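Local coordinates for protein 6-phospho-beta-glucosidase (Thermotoga maritima, PDB 1UP7) that hydrolyses cellobiose 6'-phosphate to glucose 6-phosphate and glucose, using NAD+ and a manganese ion as cofactors, at residues Ala363-Met366 / Tyr367-Thr371; Asn327-Asp330 / Asp331-Leu334. All coordinates share one frame; numbering follows the deposited sequence.

Contact 1: Ala363-Met366 / Tyr367-Thr371; sequences AVKM and YERLT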
# COMPACT_ATOMS: atom_id res chain seq x y z
N ALA A 363 5.15 16.39 -5.77
CA ALA A 363 5.34 17.08 -7.05
C ALA A 363 6.81 17.01 -7.52
O ALA A 363 7.12 16.72 -8.68
CB ALA A 363 4.87 18.60 -6.97
N VAL A 364 7.72 17.26 -6.59
CA VAL A 364 9.11 17.21 -6.96
C VAL A 364 9.58 15.77 -7.20
O VAL A 364 10.39 15.54 -8.11
CB VAL A 364 9.97 17.93 -5.92
CG1 VAL A 364 11.45 17.74 -6.19
CG2 VAL A 364 9.58 19.44 -5.93
N LYS A 365 9.05 14.81 -6.45
CA LYS A 365 9.41 13.41 -6.72
C LYS A 365 8.97 12.98 -8.14
O LYS A 365 9.71 12.23 -8.84
CB LYS A 365 8.88 12.48 -5.63
CG LYS A 365 9.13 10.97 -5.84
CD LYS A 365 10.64 10.56 -5.80
CE LYS A 365 11.30 10.96 -4.46
NZ LYS A 365 12.81 10.99 -4.46
N MET A 366 7.79 13.43 -8.57
CA MET A 366 7.31 13.07 -9.91
C MET A 366 8.24 13.71 -10.94
O MET A 366 8.61 13.11 -11.93
CB MET A 366 5.84 13.51 -10.10
CG MET A 366 4.85 12.79 -9.18
SD MET A 366 4.86 10.98 -9.48
CE MET A 366 6.00 10.39 -8.23
N TYR A 367 8.60 14.94 -10.69
CA TYR A 367 9.50 15.64 -11.55
C TYR A 367 10.86 14.88 -11.62
O TYR A 367 11.42 14.74 -12.70
CB TYR A 367 9.70 17.08 -11.04
CG TYR A 367 11.10 17.53 -11.30
CD1 TYR A 367 11.44 18.02 -12.55
CD2 TYR A 367 12.12 17.37 -10.33
CE1 TYR A 367 12.71 18.42 -12.83
CE2 TYR A 367 13.45 17.74 -10.61
CZ TYR A 367 13.73 18.26 -11.88
OH TYR A 367 15.00 18.65 -12.27
N GLU A 368 11.36 14.41 -10.47
CA GLU A 368 12.62 13.67 -10.42
C GLU A 368 12.61 12.45 -11.33
O GLU A 368 13.58 12.22 -12.06
CB GLU A 368 12.97 13.24 -8.99
CG GLU A 368 13.53 14.34 -8.08
CD GLU A 368 13.88 13.78 -6.70
OE1 GLU A 368 13.37 12.68 -6.34
OE2 GLU A 368 14.67 14.43 -5.96
N ARG A 369 11.54 11.66 -11.25
CA ARG A 369 11.46 10.42 -12.02
C ARG A 369 11.25 10.71 -13.50
O ARG A 369 11.78 9.98 -14.35
CB ARG A 369 10.44 9.39 -11.47
CG ARG A 369 10.31 9.35 -9.95
CD ARG A 369 10.58 8.06 -9.21
NE ARG A 369 9.37 7.58 -8.59
CZ ARG A 369 9.24 6.88 -7.45
NH1 ARG A 369 10.25 6.58 -6.68
NH2 ARG A 369 8.02 6.52 -7.09
N LEU A 370 10.51 11.78 -13.82
CA LEU A 370 10.34 12.15 -15.22
C LEU A 370 11.69 12.58 -15.81
O LEU A 370 12.00 12.28 -16.98
CB LEU A 370 9.33 13.30 -15.37
CG LEU A 370 7.83 12.93 -15.26
CD1 LEU A 370 6.97 14.20 -15.12
CD2 LEU A 370 7.38 12.04 -16.45
N THR A 371 12.50 13.29 -15.02
CA THR A 371 13.81 13.67 -15.48
C THR A 371 14.70 12.44 -15.75
O THR A 371 15.36 12.36 -16.78
CB THR A 371 14.46 14.64 -14.48
OG1 THR A 371 13.67 15.86 -14.42
CG2 THR A 371 15.81 15.11 -14.99
O HOH W 1 15.28 12.61 -3.88

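Contact 2: Asn327-Asp330 / Asp331-Leu334; sequences NLPD and DYVL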
# COMPACT_ATOMS: atom_id res chain seq x y z
N ASN A 327 2.49 7.68 5.06
CA ASN A 327 1.59 8.11 3.99
C ASN A 327 2.36 8.58 2.75
O ASN A 327 1.90 9.42 2.01
CB ASN A 327 0.57 9.14 4.48
CG ASN A 327 1.22 10.40 5.05
OD1 ASN A 327 2.39 10.40 5.45
ND2 ASN A 327 0.46 11.49 5.08
N LEU A 328 3.55 8.03 2.56
CA LEU A 328 4.30 8.24 1.31
C LEU A 328 4.74 6.84 0.85
O LEU A 328 4.97 5.96 1.70
CB LEU A 328 5.52 9.11 1.58
CG LEU A 328 5.74 10.52 1.02
CD1 LEU A 328 4.59 11.10 0.21
CD2 LEU A 328 6.18 11.45 2.13
N PRO A 329 4.87 6.60 -0.46
CA PRO A 329 5.32 5.26 -0.90
C PRO A 329 6.69 4.83 -0.35
O PRO A 329 7.58 5.65 -0.19
CB PRO A 329 5.35 5.36 -2.43
CG PRO A 329 4.41 6.50 -2.76
CD PRO A 329 4.64 7.50 -1.61
N ASP A 330 6.84 3.55 -0.07
CA ASP A 330 8.10 3.01 0.41
C ASP A 330 9.32 3.34 -0.45
O ASP A 330 10.42 3.51 0.06
CB ASP A 330 8.04 1.49 0.51
CG ASP A 330 7.01 1.02 1.48
OD1 ASP A 330 6.61 1.81 2.36
OD2 ASP A 330 6.56 -0.17 1.41
N ASP A 331 9.12 3.36 -1.77
CA ASP A 331 10.22 3.54 -2.71
C ASP A 331 10.64 4.99 -2.90
O ASP A 331 11.64 5.23 -3.58
CB ASP A 331 9.86 2.93 -4.08
CG ASP A 331 8.53 3.46 -4.59
OD1 ASP A 331 8.45 4.58 -5.14
OD2 ASP A 331 7.47 2.84 -4.42
N TYR A 332 9.91 5.96 -2.36
CA TYR A 332 10.39 7.36 -2.46
C TYR A 332 11.72 7.44 -1.73
O TYR A 332 11.80 7.08 -0.54
CB TYR A 332 9.43 8.35 -1.82
CG TYR A 332 8.28 8.88 -2.67
CD1 TYR A 332 7.74 8.14 -3.74
CD2 TYR A 332 7.71 10.13 -2.37
CE1 TYR A 332 6.66 8.65 -4.50
CE2 TYR A 332 6.64 10.65 -3.13
CZ TYR A 332 6.12 9.90 -4.18
OH TYR A 332 5.06 10.40 -4.86
N VAL A 333 12.78 7.87 -2.42
CA VAL A 333 13.98 8.33 -1.70
C VAL A 333 13.64 9.64 -0.99
O VAL A 333 13.16 10.60 -1.62
CB VAL A 333 15.20 8.52 -2.64
CG1 VAL A 333 16.29 9.34 -1.97
CG2 VAL A 333 15.76 7.13 -3.11
N LEU A 334 13.87 9.66 0.32
CA LEU A 334 13.64 10.83 1.15
C LEU A 334 14.91 11.13 1.95
O LEU A 334 15.80 10.29 2.06
CB LEU A 334 12.49 10.57 2.13
CG LEU A 334 11.15 10.19 1.50
CD1 LEU A 334 10.16 9.81 2.60
CD2 LEU A 334 10.64 11.31 0.60

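Contact 1: Ala363-Met366 / Tyr367-Thr371
Lys365 and Glu368, three residues apart on helix 355-376, form a salt bridge. Lys365 NZ lies 2.6 Å from Glu368 OE1 and meets its syn lone pair. The lysine chain starts with CG anti to the backbone N (chi1 177°), then bends at chi2 and chi3, which carries NZ round to the acid. Glu368 runs extended beyond CG to meet it. A water closes a small ring: it donates to Glu368 OE2 at 2.8 Å and accepts a weak bond from Lys365 NZ. NZ also serves Glu149 OE1 and probably Val333 O. Replacing Glu368 with an alanine would probably leave this buried ammonium with one carboxylate fewer and the water without this acceptor. Arg369 lays its guanidinium with one face over Lys365 CD, 4.1 Å from NH1. Glu149 bridges the two like charges, its OE1 to Lys365 NZ and its OE2 to Arg369 NH1, and probably offsets them. Asp331 OD1 takes Arg369 NH2. The backbone is satisfied in the usual i to i+4 way, as in Glu368 N to Val364 O at 2.8 Å. Tyr367 O takes two donors, Thr371 N at 2.9 Å and Thr371 OG1 at 3.0 Å, from opposite faces of its carbonyl plane. Val364 CG1 packs on Tyr367 CD2 at 4.2 Å. Glu368 and Arg369 face helix 144-155, where His146 NE2 bonds to Glu368 O. Leu370 rests on helix 380-389, Tyr367 touches helix 109-131, and Met366 packs against His355 of a second subunit.

Contact 2: Asn327-Asp330 / Asp331-Leu334
A type I beta turn from Pro329 to Tyr332 leads into strand 333-341. It is closed by Tyr332 N bonding to Pro329 O at 3.2 Å, with the donor well above the carbonyl plane. The same oxygen also accepts from Asn321 ND2. The proline ring lies against the ring of Tyr332, three residues on: Pro329 CD sits over the centre of one face of Tyr332, 3.7 Å from the ring centroid and 9° off the normal, a CH-pi contact. Pro329 CG comes within 3.6 Å of Tyr332 CE1. Tyr332 CG stands anti to the carbonyl carbon (chi1 -86°), which brings the ring back over the proline. Leu328 crosses the tyrosine at about a right angle, its CG 3.9 Å from Tyr332 CD2. Leu328 CD2 also meets Leu334 CD1 at 4.3 Å. Asp331 OD1 lies in the plane of the Tyr332 ring, at its edge, and pairs with Arg369. Tyr332 OH bonds to His362 ND1. The turn lies in the loop between strand 313-320 and strand 333-341, with Leu328 and Tyr332 against helix 355-376 and Val333 against helix 144-155.

In the fold
Contact 1 is buried, while contact 2 is only partly so: its turn residues Pro329, Asp330 and Asp331 are partly exposed. Both belong to the C-terminal family domain, and their centres lie about 13 Å apart. They meet directly. Beside the charged and polar links made by Arg369 and Lys365, Lys365 CG packs on Tyr332 CZ at 3.6 Å, and Met366 CE lies 3.5 Å from Tyr332 OH. Both also share helix 144-155, where Glu149 serves residues of each. Their chemistry differs. The helix of contact 1 combines regular backbone bonding with buried charges. Within its own segments contact 2 has a single turn-closing hydrogen bond and mostly apolar packing round Tyr332.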